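Local coordinates for protein putative polysaccharide deacetylase (Bdellovibrio bacteriovorus HD100, PDB 5JP6) that probably removes acetyl groups from peptidoglycan sugars as a zinc-binding enzyme of carbohydrate esterase family 4, at residues S127-G132 with M345-R350; F200-K205 with H222-H227; K205-N210 with Q263-V268. The protein carries 1 engineered substitution. All coordinates share one frame; numbering follows the deposited sequence. Where two conformers were deposited one is given.

Contact 1 (S127-G132 with M345-R350); sequences SMSVPG and MPQFLR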
loop_
_atom_site.group_PDB
_atom_site.type_symbol
_atom_site.label_atom_id
_atom_site.label_comp_id
_atom_site.label_asym_id
_atom_site.label_seq_id
_atom_site.Cartn_x
_atom_site.Cartn_y
_atom_site.Cartn_z
ATOM N N SER A 127 -16.940 1.165 16.961
ATOM C CA SER A 127 -17.425 2.525 16.866
ATOM C C SER A 127 -17.666 2.998 15.437
ATOM O O SER A 127 -17.980 4.170 15.223
ATOM C CB SER A 127 -16.471 3.478 17.595
ATOM O OG SER A 127 -15.190 3.457 17.011
ATOM N N MET A 128 -17.532 2.092 14.470
ATOM C CA MET A 128 -17.778 2.457 13.083
ATOM C C MET A 128 -19.164 2.125 12.643
ATOM O O MET A 128 -19.633 1.022 12.866
ATOM C CB MET A 128 -16.822 1.732 12.185
ATOM C CG MET A 128 -15.423 2.217 12.416
ATOM S SD MET A 128 -14.301 1.048 11.698
ATOM C CE MET A 128 -13.870 1.984 10.260
ATOM N N SER A 129 -19.811 3.085 11.959
ATOM C CA SER A 129 -21.158 2.818 11.434
ATOM C C SER A 129 -21.122 1.891 10.250
ATOM O O SER A 129 -22.101 1.180 9.988
ATOM C CB SER A 129 -21.932 4.101 11.135
ATOM O OG SER A 129 -21.425 4.717 9.989
ATOM N N VAL A 130 -19.983 1.870 9.550
ATOM C CA VAL A 130 -19.770 0.982 8.391
ATOM C C VAL A 130 -18.506 0.168 8.593
ATOM O O VAL A 130 -17.448 0.542 8.123
ATOM C CB VAL A 130 -19.725 1.739 7.044
ATOM C CG1 VAL A 130 -19.699 0.741 5.915
ATOM C CG2 VAL A 130 -20.935 2.658 6.901
ATOM N N PRO A 131 -18.604 -0.874 9.396
ATOM C CA PRO A 131 -17.384 -1.597 9.724
ATOM C C PRO A 131 -16.813 -2.328 8.515
ATOM O O PRO A 131 -17.533 -2.626 7.575
ATOM C CB PRO A 131 -17.831 -2.569 10.827
ATOM C CG PRO A 131 -19.291 -2.756 10.586
ATOM C CD PRO A 131 -19.775 -1.415 10.097
ATOM N N GLY A 132 -15.507 -2.556 8.551
ATOM C CA GLY A 132 -14.819 -3.372 7.603
ATOM C C GLY A 132 -14.099 -4.507 8.297
ATOM O O GLY A 132 -14.289 -4.710 9.474
ATOM N N MET A 345 -11.909 1.035 4.783
ATOM C CA MET A 345 -12.252 1.359 3.402
ATOM C C MET A 345 -13.771 1.494 3.169
ATOM O O MET A 345 -14.217 2.474 2.539
ATOM C CB MET A 345 -11.585 0.402 2.422
ATOM C CG MET A 345 -11.680 0.841 0.955
ATOM S SD MET A 345 -11.015 2.504 0.621
ATOM C CE MET A 345 -9.359 2.397 1.286
ATOM N N PRO A 346 -14.588 0.539 3.686
ATOM C CA PRO A 346 -16.036 0.762 3.481
ATOM C C PRO A 346 -16.542 2.083 4.068
ATOM O O PRO A 346 -17.318 2.795 3.436
ATOM C CB PRO A 346 -16.664 -0.444 4.185
ATOM C CG PRO A 346 -15.610 -1.506 4.088
ATOM C CD PRO A 346 -14.292 -0.796 4.270
ATOM N N GLN A 347 -16.031 2.432 5.235
ATOM C CA GLN A 347 -16.443 3.631 5.914
ATOM C C GLN A 347 -15.982 4.890 5.106
ATOM O O GLN A 347 -16.722 5.890 4.943
ATOM C CB GLN A 347 -15.885 3.650 7.322
ATOM C CG GLN A 347 -16.410 4.824 8.136
ATOM C CD GLN A 347 -17.768 4.538 8.783
ATOM O OE1 GLN A 347 -17.864 3.644 9.582
ATOM N NE2 GLN A 347 -18.807 5.240 8.386
ATOM N N PHE A 348 -14.763 4.832 4.588
ATOM C CA PHE A 348 -14.201 5.907 3.785
ATOM C C PHE A 348 -15.041 6.149 2.543
ATOM O O PHE A 348 -15.359 7.279 2.200
ATOM C CB PHE A 348 -12.751 5.587 3.404
ATOM C CG PHE A 348 -12.146 6.567 2.450
ATOM C CD1 PHE A 348 -11.828 7.837 2.857
ATOM C CD2 PHE A 348 -11.924 6.237 1.112
ATOM C CE1 PHE A 348 -11.252 8.750 1.984
ATOM C CE2 PHE A 348 -11.388 7.161 0.240
ATOM C CZ PHE A 348 -11.047 8.404 0.677
ATOM N N LEU A 349 -15.365 5.062 1.850
ATOM C CA LEU A 349 -16.166 5.157 0.656
ATOM C C LEU A 349 -17.556 5.751 0.933
ATOM O O LEU A 349 -18.043 6.565 0.160
ATOM C CB LEU A 349 -16.231 3.798 -0.030
ATOM C CG LEU A 349 -14.888 3.243 -0.553
ATOM C CD1 LEU A 349 -15.003 1.767 -0.918
ATOM C CD2 LEU A 349 -14.371 4.082 -1.695
ATOM N N ARG A 350 -18.178 5.319 2.021
ATOM C CA ARG A 350 -19.462 5.875 2.404
ATOM C C ARG A 350 -19.345 7.370 2.684
ATOM O O ARG A 350 -20.198 8.148 2.246
ATOM C CB ARG A 350 -20.053 5.104 3.593
ATOM C CG ARG A 350 -21.373 5.665 4.152
ATOM C CD ARG A 350 -22.539 5.769 3.169
ATOM N NE ARG A 350 -23.601 6.673 3.640
ATOM C CZ ARG A 350 -24.631 6.346 4.411
ATOM N NH1 ARG A 350 -24.823 5.105 4.838
ATOM N NH2 ARG A 350 -25.501 7.287 4.752
HETATM O O HOH W 1 -14.922 0.531 7.133
#
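Gln347 reaches out from its helix and meets the loop at Ser129 and Val130 with both ends of its amide. CG stands anti to the backbone N (chi1 -174°) and the chain then bends at chi2 (84°), turning CD toward the backbone of Val130. OE1 accepts the backbone N of Val130 at 2.8 Å, the donor lying above the carbonyl plane rather than in it. NE2 gives a nearly straight bond of 3.1 Å to Ser129 OG, which lies in the amide plane. With one end accepting and the other donating, the flip of the amide is fixed. The loop follows helix 110-126 and is here joined to helix 339-354, one of the helices that flank the parallel sheet of the NodB homology domain. That helix is kinked at Pro346 and Gln347, whose N atoms have no bond to the preceding turn; a water takes up the N of Gln347 at 2.9 Å and donates to Val130 O. Val130 adds the apolar part. Its CG1, anti to the backbone N (chi1 -172°), rests on Pro346 CB at 3.7 Å, while CG2 lies 3.7 Å from Gln347 NE2 and more loosely against Arg350 CG of the conformer given, the side chains at about a right angle. Gly132 CA comes to 4.1 Å from Pro346 CG. Outside, Pro346 O accepts from Asn142 ND2, and Arg350 NE turns to Asn354.

Contact 2 (F200-K205 with H222-H227); sequences FFATGK and HVIGSH. With ZN (zinc ion), chain B.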
loop_
_atom_site.group_PDB
_atom_site.type_symbol
_atom_site.label_atom_id
_atom_site.label_comp_id
_atom_site.label_asym_id
_atom_site.label_seq_id
_atom_site.Cartn_x
_atom_site.Cartn_y
_atom_site.Cartn_z
ATOM N N PHE A 200 -3.774 0.703 -8.830
ATOM C CA PHE A 200 -2.835 0.007 -7.970
ATOM C C PHE A 200 -1.436 0.096 -8.538
ATOM O O PHE A 200 -1.198 -0.277 -9.685
ATOM C CB PHE A 200 -3.240 -1.463 -7.793
ATOM C CG PHE A 200 -4.519 -1.658 -7.031
ATOM C CD1 PHE A 200 -5.738 -1.408 -7.614
ATOM C CD2 PHE A 200 -4.490 -2.054 -5.688
ATOM C CE1 PHE A 200 -6.927 -1.548 -6.890
ATOM C CE2 PHE A 200 -5.661 -2.200 -4.973
ATOM C CZ PHE A 200 -6.882 -1.940 -5.569
ATOM N N PHE A 201 -0.526 0.627 -7.729
ATOM C CA PHE A 201 0.880 0.721 -8.084
ATOM C C PHE A 201 1.604 -0.372 -7.295
ATOM O O PHE A 201 2.052 -0.193 -6.173
ATOM C CB PHE A 201 1.434 2.122 -7.818
ATOM C CG PHE A 201 0.785 3.181 -8.659
ATOM C CD1 PHE A 201 -0.367 3.809 -8.220
ATOM C CD2 PHE A 201 1.307 3.547 -9.885
ATOM C CE1 PHE A 201 -0.996 4.767 -8.993
ATOM C CE2 PHE A 201 0.685 4.518 -10.662
ATOM C CZ PHE A 201 -0.469 5.121 -10.220
ATOM N N ALA A 202 1.666 -1.535 -7.925
ATOM C CA ALA A 202 2.143 -2.742 -7.284
ATOM C C ALA A 202 3.652 -2.764 -7.231
ATOM O O ALA A 202 4.302 -2.187 -8.093
ATOM C CB ALA A 202 1.628 -3.952 -8.059
ATOM N N THR A 203 4.220 -3.449 -6.239
ATOM C CA THR A 203 5.646 -3.597 -6.233
ATOM C C THR A 203 6.018 -5.041 -6.578
ATOM O O THR A 203 5.247 -5.989 -6.303
ATOM C CB THR A 203 6.173 -3.151 -4.866
ATOM O OG1 THR A 203 7.497 -2.640 -4.998
ATOM C CG2 THR A 203 5.975 -4.318 -3.845
ATOM N N GLY A 204 7.184 -5.197 -7.209
ATOM C CA GLY A 204 7.637 -6.501 -7.661
ATOM C C GLY A 204 7.617 -7.580 -6.597
ATOM O O GLY A 204 7.150 -8.694 -6.858
ATOM N N LYS A 205 8.111 -7.254 -5.402
ATOM C CA LYS A 205 8.176 -8.223 -4.343
ATOM C C LYS A 205 6.763 -8.744 -3.979
ATOM O O LYS A 205 6.566 -9.937 -3.808
ATOM C CB LYS A 205 8.888 -7.634 -3.104
ATOM C CG LYS A 205 9.035 -8.599 -1.946
ATOM C CD LYS A 205 9.795 -7.955 -0.764
ATOM C CE LYS A 205 10.034 -8.970 0.346
ATOM N NZ LYS A 205 8.777 -9.504 0.909
ATOM N N HIS A 222 -9.624 -2.809 -12.263
ATOM C CA HIS A 222 -8.785 -1.724 -11.797
ATOM C C HIS A 222 -7.577 -1.525 -12.716
ATOM O O HIS A 222 -7.194 -2.410 -13.484
ATOM C CB HIS A 222 -8.342 -2.005 -10.369
ATOM C CG HIS A 222 -9.479 -2.218 -9.432
ATOM N ND1 HIS A 222 -10.376 -1.232 -9.103
ATOM C CD2 HIS A 222 -9.885 -3.334 -8.791
ATOM C CE1 HIS A 222 -11.280 -1.731 -8.273
ATOM N NE2 HIS A 222 -10.991 -3.001 -8.062
ATOM N N VAL A 223 -6.998 -0.346 -12.616
ATOM C CA VAL A 223 -5.724 -0.031 -13.274
ATOM C C VAL A 223 -4.599 -0.588 -12.411
ATOM O O VAL A 223 -4.626 -0.470 -11.185
ATOM C CB VAL A 223 -5.590 1.476 -13.570
ATOM C CG1 VAL A 223 -4.148 1.852 -13.806
ATOM C CG2 VAL A 223 -6.475 1.840 -14.739
ATOM N N ILE A 224 -3.618 -1.218 -13.055
ATOM C CA ILE A 224 -2.467 -1.780 -12.371
ATOM C C ILE A 224 -1.176 -1.373 -13.072
ATOM O O ILE A 224 -0.922 -1.795 -14.186
ATOM C CB ILE A 224 -2.537 -3.300 -12.254
ATOM C CG1 ILE A 224 -3.878 -3.753 -11.693
ATOM C CG2 ILE A 224 -1.371 -3.822 -11.402
ATOM C CD1 ILE A 224 -4.039 -5.268 -11.722
ATOM N N GLY A 225 -0.396 -0.539 -12.370
ATOM C CA GLY A 225 0.960 -0.198 -12.750
ATOM C C GLY A 225 1.921 -0.646 -11.679
ATOM O O GLY A 225 1.691 -1.644 -10.999
ATOM N N SER A 226 3.005 0.101 -11.502
ATOM C CA SER A 226 4.034 -0.309 -10.550
ATOM C C SER A 226 4.601 0.844 -9.724
ATOM O O SER A 226 4.450 1.984 -10.089
ATOM C CB SER A 226 5.121 -1.116 -11.271
ATOM O OG SER A 226 5.954 -0.301 -12.058
ATOM N N HIS A 227 5.201 0.476 -8.582
ATOM C CA HIS A 227 5.835 1.385 -7.638
ATOM C C HIS A 227 7.169 0.737 -7.310
ATOM O O HIS A 227 7.201 -0.384 -6.835
ATOM C CB HIS A 227 5.017 1.596 -6.368
ATOM C CG HIS A 227 5.629 2.492 -5.356
ATOM N ND1 HIS A 227 6.122 3.731 -5.654
ATOM C CD2 HIS A 227 5.759 2.358 -3.996
ATOM C CE1 HIS A 227 6.600 4.297 -4.550
ATOM N NE2 HIS A 227 6.401 3.491 -3.545
HETATM ZN ZN ZN B . 5.562 2.914 -1.756
HETATM O O HOH W 2 8.645 -2.735 -7.764
#
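Phe200 points the edge of its ring at the face of His222, a T-shaped pair at one end of two strands whose other end carries a zinc ligand. CE1 of Phe200 sits 3.7 Å from His222 CG, displaced toward the rim of the imidazole, and the planes meet at 60°. His222 ND1 pairs with Ala198 N, which helps fix the rotation of the imidazole, and Leu188 and Leu191 of helix 183-193 touch both side chains. From there strands 199-202 and 223-227 run parallel but strongly twisted, their short axes 44° apart. Phe200 N donates to Val223 O and Phe200 O accepts Gly225 N at 2.8 Å, so Phe200 brackets Ile224; Ala202 brackets Ser226 in the same way, through Gly225 O and His227 N. Ala202 O also receives a CA-H...O contact from Ser226 CA at 3.1 Å. Phe200 and Ala202 share a sheet face with Ile224 and Ser226, whereas Phe201 lies on the other. There its CD2 edge comes to 3.5 Å from Ser226 O in the ring plane, its CB packs on His227 CB, and Arg277 forms a cation-pi contact with the ring. Next to Ala202, Thr203 OG1 donates to His227 O at 2.9 Å in the conformer given, and a water links that oxygen to Gly204 N. CG of His227 stands anti to the backbone N (chi1 179°), and the imidazole beyond leads away from segment 200-205. Its ND1 donates to Arg277 O, and its NE2 binds zinc at 2.1 Å, though CD2 lies so near the metal that the detailed geometry is doubtful. Asp177 and Tyr280 bind it too, and ligands at or beyond C-terminal ends of parallel strands are as in NodB-type deacetylases, from whose usual Asp-His-His set the tyrosine departs.

Contact 3 (K205-N210 with Q263-V268); sequences KSVRTN and QAVFDV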
loop_
_atom_site.group_PDB
_atom_site.type_symbol
_atom_site.label_atom_id
_atom_site.label_comp_id
_atom_site.label_asym_id
_atom_site.label_seq_id
_atom_site.Cartn_x
_atom_site.Cartn_y
_atom_site.Cartn_z
ATOM N N LYS A 205 8.111 -7.254 -5.402
ATOM C CA LYS A 205 8.176 -8.223 -4.343
ATOM C C LYS A 205 6.763 -8.744 -3.979
ATOM O O LYS A 205 6.566 -9.937 -3.808
ATOM C CB LYS A 205 8.888 -7.634 -3.104
ATOM C CG LYS A 205 9.035 -8.599 -1.946
ATOM C CD LYS A 205 9.795 -7.955 -0.764
ATOM C CE LYS A 205 10.034 -8.970 0.346
ATOM N NZ LYS A 205 8.777 -9.504 0.909
ATOM N N SER A 206 5.807 -7.831 -3.844
ATOM C CA SER A 206 4.430 -8.218 -3.527
ATOM C C SER A 206 3.786 -9.052 -4.623
ATOM O O SER A 206 3.063 -10.014 -4.355
ATOM C CB SER A 206 3.580 -7.000 -3.194
ATOM O OG SER A 206 3.992 -6.383 -2.007
ATOM N N VAL A 207 4.065 -8.673 -5.859
ATOM C CA VAL A 207 3.518 -9.387 -7.006
ATOM C C VAL A 207 4.053 -10.824 -7.084
ATOM O O VAL A 207 3.308 -11.760 -7.318
ATOM C CB VAL A 207 3.830 -8.629 -8.315
ATOM C CG1 VAL A 207 3.463 -9.486 -9.554
ATOM C CG2 VAL A 207 3.059 -7.332 -8.346
ATOM N N ARG A 208 5.339 -10.984 -6.862
ATOM C CA ARG A 208 5.933 -12.313 -6.868
ATOM C C ARG A 208 5.405 -13.185 -5.704
ATOM O O ARG A 208 5.265 -14.397 -5.845
ATOM C CB ARG A 208 7.461 -12.177 -6.855
ATOM C CG ARG A 208 8.029 -11.689 -8.173
ATOM C CD ARG A 208 9.544 -11.740 -8.148
ATOM N NE ARG A 208 10.093 -10.713 -7.291
ATOM C CZ ARG A 208 10.306 -9.467 -7.679
ATOM N NH1 ARG A 208 10.036 -9.080 -8.927
ATOM N NH2 ARG A 208 10.793 -8.608 -6.824
ATOM N N THR A 209 5.118 -12.575 -4.571
ATOM C CA THR A 209 4.579 -13.302 -3.436
ATOM C C THR A 209 3.111 -13.692 -3.640
ATOM O O THR A 209 2.714 -14.790 -3.296
ATOM C CB THR A 209 4.754 -12.469 -2.150
ATOM O OG1 THR A 209 6.132 -12.171 -1.955
ATOM C CG2 THR A 209 4.180 -13.213 -0.950
ATOM N N ASN A 210 2.325 -12.796 -4.261
ATOM C CA ASN A 210 0.869 -12.888 -4.303
ATOM C C ASN A 210 0.302 -12.730 -5.715
ATOM O O ASN A 210 -0.566 -11.874 -5.960
ATOM C CB ASN A 210 0.248 -11.840 -3.366
ATOM C CG ASN A 210 0.759 -11.942 -1.970
ATOM O OD1 ASN A 210 0.594 -13.006 -1.332
ATOM N ND2 ASN A 210 1.402 -10.895 -1.483
ATOM N N GLN A 263 7.722 -5.349 -15.106
ATOM C CA GLN A 263 7.894 -6.692 -15.612
ATOM C C GLN A 263 7.152 -7.730 -14.745
ATOM O O GLN A 263 6.577 -8.676 -15.274
ATOM C CB GLN A 263 9.376 -7.031 -15.705
ATOM C CG GLN A 263 9.638 -8.330 -16.407
ATOM C CD GLN A 263 9.479 -8.239 -17.927
ATOM O OE1 GLN A 263 10.026 -7.358 -18.571
ATOM N NE2 GLN A 263 8.738 -9.181 -18.500
ATOM N N ALA A 264 7.203 -7.558 -13.420
ATOM C CA ALA A 264 6.555 -8.529 -12.523
ATOM C C ALA A 264 5.051 -8.563 -12.805
ATOM O O ALA A 264 4.440 -9.630 -12.858
ATOM C CB ALA A 264 6.823 -8.215 -11.076
ATOM N N VAL A 265 4.444 -7.376 -12.942
ATOM C CA VAL A 265 3.013 -7.317 -13.233
ATOM C C VAL A 265 2.710 -7.992 -14.579
ATOM O O VAL A 265 1.789 -8.811 -14.697
ATOM C CB VAL A 265 2.493 -5.875 -13.219
ATOM C CG1 VAL A 265 1.059 -5.807 -13.714
ATOM C CG2 VAL A 265 2.615 -5.256 -11.817
ATOM N N PHE A 266 3.475 -7.617 -15.580
ATOM C CA PHE A 266 3.327 -8.164 -16.931
ATOM C C PHE A 266 3.461 -9.684 -16.954
ATOM O O PHE A 266 2.690 -10.378 -17.616
ATOM C CB PHE A 266 4.330 -7.537 -17.861
ATOM C CG PHE A 266 4.292 -8.077 -19.263
ATOM C CD1 PHE A 266 3.309 -7.686 -20.133
ATOM C CD2 PHE A 266 5.200 -9.036 -19.677
ATOM C CE1 PHE A 266 3.263 -8.185 -21.424
ATOM C CE2 PHE A 266 5.153 -9.538 -20.949
ATOM C CZ PHE A 266 4.165 -9.132 -21.808
ATOM N N ASP A 267 4.437 -10.197 -16.205
ATOM C CA ASP A 267 4.655 -11.640 -16.157
ATOM C C ASP A 267 3.444 -12.402 -15.606
ATOM O O ASP A 267 3.222 -13.562 -16.001
ATOM C CB ASP A 267 5.890 -11.963 -15.344
ATOM C CG ASP A 267 7.187 -11.596 -16.033
ATOM O OD1 ASP A 267 7.196 -11.285 -17.255
ATOM O OD2 ASP A 267 8.228 -11.591 -15.313
ATOM N N VAL A 268 2.676 -11.766 -14.713
ATOM C CA VAL A 268 1.464 -12.409 -14.169
ATOM C C VAL A 268 0.263 -12.246 -15.103
ATOM O O VAL A 268 -0.454 -13.219 -15.398
ATOM C CB VAL A 268 1.128 -11.885 -12.767
ATOM C CG1 VAL A 268 -0.193 -12.455 -12.238
ATOM C CG2 VAL A 268 2.267 -12.214 -11.781
#
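Helices 204-209 and 251-269 lie side by side in the helical layer over the parallel sheet of the NodB homology domain, joined mainly by Val207 packing on Ala264, Val265 and Val268. The short axes of the facing segments approach to 9.1 Å and diverge by 23°, a shallow, near-parallel packing. Val207 holds CG1 anti to its backbone N (chi1 171°), which directs that methyl at the neighbouring helix. CG1 touches Ala264 at CB and, at 3.4 Å, at O. It also meets Val268 CG2 at 3.7 Å, settling against residues one turn apart. The side chains of Val207 and Val268 lie alongside, pointing opposite ways. The second methyl, CG2, takes a different neighbour: it reaches Val265 CG2 at 4.1 Å, the two side chains crossing at about a right angle. At the exposed edge, Arg208 NH1 of the conformer given lies 4.0 Å from Ala264 CB. Ala202 of strand 199-202 touches both Val207 and Val265, and Leu214 of helix 211-219 touches Val207 and Val268, so the cluster is closed by sheet and helix alike. Thr209 OG1 and Gln263 NE2 each bond within their own helix, while Gln263 OE1 accepts from Lys377 N. Thr209 OG1 folds back to Lys205 O at 2.9 Å, an oxygen that Thr209 N reaches from the opposite face of its plane. Gln263 NE2 spans one turn to the syn side of Asp267 OD1, also at 2.9 Å. The pairing therefore rests on methyl-methyl and methyl-carbonyl contacts, with Val207, Ala264 and Val265 buried from water, without directional polar bonds between the segments.

Contacts 2 and 3 lie against each other, their centres 9 Å apart, while contact 1 is about 25 Å from the first and 30 Å from the second, centre to centre. Lys205 and helix 204-209 belong to both contact 2 and contact 3; in chain order the segments run 200-205, 205-210, 222-227, 263-268, so the two interleave. Ala202 CB meets Val207 CG2 at 3.7 Å where sheet and helices join. Both contacts fall between the two segments of contact 1 in sequence. Contact 3 backs the two paired strands, one of which ends in the zinc ligand His227, whereas contact 1, across the chain's centre from contact 3, joins the loop after helix 110-126 to a late domain helix.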